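Local coordinates for protein dTDP-4-dehydrorhamnose 3,5-epimerase (Bacillus anthracis str. Ames, PDB 3RYK) that catalyses the epimerisation of dTDP-4-dehydro-6-deoxyglucose at C3 and C5 of the sugar ring, a step in the biosynthesis of dTDP-L-rhamnose, at residues A[30-33]-A[34-37]; A[111-115]-A[116-120]. All coordinates share one frame; numbering follows the deposited sequence. Where two conformers were deposited one is given.

Both contacts reverse the chain at the surface, contact 1 in a tight hairpin turn and contact 2 in a ten-residue excursion; their centres are about 13 Å apart. Contact 1 closes the beta hairpin of strands 26-31 and 35-45; contact 2 takes the end of strand 104-111 and the loop that leads to strand 122-128, in the five-stranded sheet. Backbone pairing dominates contact 1, with Ala35 the one buried residue among those that touch, whereas contact 2 is built round the buried carboxylate of Asp111. Arg113 ties the two together: NH1 makes a salt bridge to Asp34 OD2 at 3.0 Å, and NH2 lies 2.9 Å from Phe32 O in a probable hydrogen bond.

Contact 1 (A[30-33]-A[34-37]); sequences TNFT and DAKL
Asn31 and Ala35 form an antiparallel hydrogen-bonded pair, Asn31 N to Ala35 O and Ala35 N to Asn31 O both at 2.9 Å, and Thr30 and Lys36 follow as the neighbouring non-hydrogen-bonded pair. The bond given by the backbone N of Asn31 is the straighter at its hydrogen, 161° against 136°. Ala35 O is shared: the CA of Thr30 comes within 3.2 Å of it in a CH-O contact, and a water that donates to Asn31 OD1 also reaches it weakly. Three residues, Phe32 to Asp34, make the reversal; Thr33 is the centre of a classic gamma turn, in which Asp34 N donates to Phe32 O from above the carbonyl plane. The side chains of Asn31 and Ala35 lie on one face of the hairpin. There Ala35 CB sits 4.3 Å from Phe32 CD2, meeting the ring obliquely, while Asn31 CB lies over a face of the same ring, offset toward its rim. Thr30 and Lys36 occupy the other face, side by side and pointing the same way. The lysine chain is extended until its last torsion (chi4 -65°), where it bends and leaves NZ 3.7 Å from Thr30 OG1, a loose approach. At the turn, Thr33 and Asp34 also run alongside each other, and Asp34 OD2 is held by a salt bridge from Arg113. The hairpin joins strand 26-31 to strand 35-45, which pairs with strand 134-137 through Lys36 and Leu136; Asn31 and Phe32 pack on Arg123 of strand 122-128, and Ala35 on Ile109 of strand 104-111.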
loop_
_atom_site.group_PDB
_atom_site.type_symbol
_atom_site.label_atom_id
_atom_site.label_comp_id
_atom_site.label_asym_id
_atom_site.label_seq_id
_atom_site.Cartn_x
_atom_site.Cartn_y
_atom_site.Cartn_z
ATOM N N THR A 30 6.160 12.737 18.004
ATOM C CA THR A 30 7.141 13.306 17.118
ATOM C C THR A 30 8.467 13.207 17.860
ATOM O O THR A 30 8.549 13.512 19.052
ATOM C CB THR A 30 6.863 14.789 16.780
ATOM O OG1 THR A 30 5.564 14.937 16.185
ATOM C CG2 THR A 30 7.923 15.324 15.823
ATOM N N ASN A 31 9.498 12.739 17.164
ATOM C CA ASN A 31 10.818 12.619 17.744
ATOM C C ASN A 31 11.872 13.131 16.766
ATOM O O ASN A 31 11.687 13.112 15.556
ATOM C CB ASN A 31 11.178 11.185 18.182
ATOM C CG ASN A 31 10.243 10.622 19.246
ATOM O OD1 ASN A 31 9.091 10.308 18.978
ATOM N ND2 ASN A 31 10.785 10.392 20.439
ATOM N N PHE A 32 12.972 13.611 17.320
ATOM C CA PHE A 32 14.085 14.119 16.546
ATOM C C PHE A 32 13.614 15.213 15.590
ATOM O O PHE A 32 14.056 15.289 14.452
ATOM C CB PHE A 32 14.783 12.954 15.825
ATOM C CG PHE A 32 14.879 11.726 16.684
ATOM C CD1 PHE A 32 15.528 11.766 17.897
ATOM C CD2 PHE A 32 14.334 10.524 16.263
ATOM C CE1 PHE A 32 15.587 10.642 18.709
ATOM C CE2 PHE A 32 14.414 9.384 17.064
ATOM C CZ PHE A 32 15.034 9.449 18.284
ATOM N N THR A 33 12.671 16.024 16.081
ATOM C CA THR A 33 12.075 17.159 15.373
ATOM C C THR A 33 11.092 16.849 14.243
ATOM O O THR A 33 9.980 17.394 14.233
ATOM C CB THR A 33 13.174 18.137 14.815
ATOM O OG1 THR A 33 14.110 18.474 15.852
ATOM C CG2 THR A 33 12.546 19.418 14.270
ATOM N N ASP A 34 11.498 15.967 13.333
ATOM C CA ASP A 34 10.737 15.586 12.145
ATOM C C ASP A 34 10.166 14.157 12.025
ATOM O O ASP A 34 9.318 13.935 11.172
ATOM C CB ASP A 34 11.680 15.836 10.965
ATOM C CG ASP A 34 12.124 17.302 10.874
ATOM O OD1 ASP A 34 11.260 18.221 10.911
ATOM O OD2 ASP A 34 13.339 17.529 10.711
ATOM N N ALA A 35 10.637 13.202 12.827
ATOM C CA ALA A 35 10.125 11.816 12.755
ATOM C C ALA A 35 8.737 11.782 13.381
ATOM O O ALA A 35 8.547 12.279 14.471
ATOM C CB ALA A 35 11.054 10.835 13.443
ATOM N N LYS A 36 7.781 11.158 12.712
ATOM C CA LYS A 36 6.406 11.115 13.210
ATOM C C LYS A 36 5.767 9.744 13.172
ATOM O O LYS A 36 5.785 9.088 12.137
ATOM C CB LYS A 36 5.569 12.086 12.360
ATOM C CG LYS A 36 5.995 13.552 12.477
ATOM C CD LYS A 36 5.306 14.428 11.437
ATOM C CE LYS A 36 5.705 15.896 11.533
ATOM N NZ LYS A 36 5.251 16.503 12.828
ATOM N N LEU A 37 5.236 9.314 14.313
ATOM C CA LEU A 37 4.543 8.029 14.426
ATOM C C LEU A 37 3.100 8.457 14.205
ATOM O O LEU A 37 2.592 9.293 14.944
ATOM C CB LEU A 37 4.729 7.374 15.792
ATOM C CG LEU A 37 4.060 6.008 15.954
ATOM C CD1 LEU A 37 4.625 4.974 14.977
ATOM C CD2 LEU A 37 4.245 5.535 17.390
HETATM O O HOH W 1 8.642 9.586 16.188
#

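Contact 2 (A[111-115]-A[116-120]); sequences DLRKD and SPTFK
Asp111 OD2 receives the hydroxyls of both Ser116 and Thr118, Ser116 OG at 2.6 Å and Thr118 OG1 at 2.7 Å. The serine comes from above the carboxylate plane, the threonine on the anti side and 17° out of that plane. With its CG anti to the backbone N (chi1 -175°), Asp111 directs its carboxylate across the loop, and its side chain meets that of Thr118 at about a right angle. Arg113 grips the same carboxylate side-on in a salt bridge: NE donates to OD1, and NH2 lies 2.8 Å from Asp111 OD2. Both oxygens lie close to the guanidinium plane, yet the nitrogens approach from above the plane of the carboxylate. The backbone N of Arg113 reaches OD1 from the opposite face, closing an Asx turn. Five donors thus surround this buried group and would be expected to favour its charged form. The loop reverses the chain between strands 104-111 and 122-128, neighbours in the five-stranded sheet of this jelly-roll-like fold. A type I turn from Ser116 to Phe119 brings the chain back, and Lys120 N donates to Asp111 O at 2.8 Å. Phe119 lies between Lys114 and Lys120: Lys114 CA makes a CH-pi contact 3.7 Å from the ring centroid, 14° off the normal, and Lys120 CG covers the opposite face. A water donates to both Lys114 O and Ser116 O. Further out, Arg113 is steadied by Asp34 and Phe32 O of the nearby hairpin, and Asp111 and Arg113 both touch Phe141 of strand 141-147.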
loop_
_atom_site.group_PDB
_atom_site.type_symbol
_atom_site.label_atom_id
_atom_site.label_comp_id
_atom_site.label_asym_id
_atom_site.label_seq_id
_atom_site.Cartn_x
_atom_site.Cartn_y
_atom_site.Cartn_z
ATOM N N ASP A 111 19.132 9.143 13.780
ATOM C CA ASP A 111 19.334 10.501 13.247
ATOM C C ASP A 111 20.825 10.618 12.883
ATOM O O ASP A 111 21.692 10.588 13.769
ATOM C CB ASP A 111 18.901 11.563 14.283
ATOM C CG ASP A 111 18.972 13.002 13.748
ATOM O OD1 ASP A 111 19.571 13.227 12.674
ATOM O OD2 ASP A 111 18.410 13.933 14.400
ATOM N N LEU A 112 21.121 10.737 11.589
ATOM C CA LEU A 112 22.521 10.853 11.138
ATOM C C LEU A 112 22.913 12.263 10.680
ATOM O O LEU A 112 23.941 12.453 10.029
ATOM C CB LEU A 112 22.828 9.810 10.057
ATOM C CG LEU A 112 22.729 8.344 10.488
ATOM C CD1 LEU A 112 23.257 7.405 9.412
ATOM C CD2 LEU A 112 23.479 8.136 11.770
ATOM N N ARG A 113 22.099 13.249 11.034
ATOM C CA ARG A 113 22.361 14.636 10.690
ATOM C C ARG A 113 23.374 15.115 11.751
ATOM O O ARG A 113 23.018 15.320 12.912
ATOM C CB ARG A 113 21.033 15.403 10.706
ATOM C CG ARG A 113 20.012 14.879 9.681
ATOM C CD ARG A 113 18.625 15.503 9.863
ATOM N NE ARG A 113 18.082 15.210 11.185
ATOM C CZ ARG A 113 16.888 15.605 11.626
ATOM N NH1 ARG A 113 16.074 16.311 10.847
ATOM N NH2 ARG A 113 16.502 15.280 12.855
ATOM N N LYS A 114 24.639 15.277 11.346
ATOM C CA LYS A 114 25.713 15.713 12.258
ATOM C C LYS A 114 25.437 17.023 13.000
ATOM O O LYS A 114 25.900 17.204 14.127
ATOM C CB LYS A 114 27.057 15.781 11.522
ATOM C CG LYS A 114 28.238 16.158 12.418
ATOM C CD LYS A 114 29.557 16.068 11.664
ATOM C CE LYS A 114 30.740 16.381 12.561
ATOM N NZ LYS A 114 32.022 16.238 11.823
ATOM N N ASP A 115 24.668 17.910 12.374
ATOM C CA ASP A 115 24.307 19.199 12.963
ATOM C C ASP A 115 23.232 19.045 14.036
ATOM O O ASP A 115 23.214 19.750 15.043
ATOM C CB ASP A 115 23.654 20.070 11.885
ATOM C CG ASP A 115 24.558 20.353 10.689
ATOM O OD1 ASP A 115 25.798 20.403 10.833
ATOM O OD2 ASP A 115 23.997 20.578 9.593
ATOM N N SER A 116 22.319 18.112 13.788
ATOM C CA SER A 116 21.198 17.851 14.681
ATOM C C SER A 116 21.512 17.720 16.165
ATOM O O SER A 116 22.472 17.052 16.544
ATOM C CB SER A 116 20.451 16.603 14.212
ATOM O OG SER A 116 19.363 16.308 15.059
ATOM N N PRO A 117 20.695 18.357 17.023
ATOM C CA PRO A 117 20.958 18.218 18.449
ATOM C C PRO A 117 20.817 16.742 18.835
ATOM O O PRO A 117 21.567 16.251 19.675
ATOM C CB PRO A 117 19.871 19.071 19.110
ATOM C CG PRO A 117 18.831 19.281 18.064
ATOM C CD PRO A 117 19.475 19.136 16.741
ATOM N N THR A 118 19.882 16.042 18.185
ATOM C CA THR A 118 19.630 14.619 18.438
ATOM C C THR A 118 20.497 13.680 17.571
ATOM O O THR A 118 20.122 12.541 17.297
ATOM C CB THR A 118 18.127 14.272 18.276
ATOM O OG1 THR A 118 17.699 14.488 16.925
ATOM C CG2 THR A 118 17.266 15.102 19.229
ATOM N N PHE A 119 21.668 14.153 17.158
ATOM C CA PHE A 119 22.581 13.363 16.341
ATOM C C PHE A 119 23.005 12.061 17.022
ATOM O O PHE A 119 23.304 12.028 18.221
ATOM C CB PHE A 119 23.792 14.206 15.947
ATOM C CG PHE A 119 24.877 13.443 15.248
ATOM C CD1 PHE A 119 24.621 12.771 14.068
ATOM C CD2 PHE A 119 26.172 13.502 15.708
ATOM C CE1 PHE A 119 25.611 12.088 13.408
ATOM C CE2 PHE A 119 27.188 12.835 15.035
ATOM C CZ PHE A 119 26.910 12.128 13.890
ATOM N N LYS A 120 22.991 10.997 16.224
ATOM C CA LYS A 120 23.322 9.618 16.603
ATOM C C LYS A 120 22.218 8.906 17.404
ATOM O O LYS A 120 22.237 7.673 17.513
ATOM C CB LYS A 120 24.688 9.442 17.289
ATOM C CG LYS A 120 25.909 9.853 16.467
ATOM C CD LYS A 120 27.152 9.306 17.162
ATOM C CE LYS A 120 28.496 9.636 16.504
ATOM N NZ LYS A 120 28.916 11.047 16.591
HETATM O O HOH W 2 25.164 17.313 16.664
#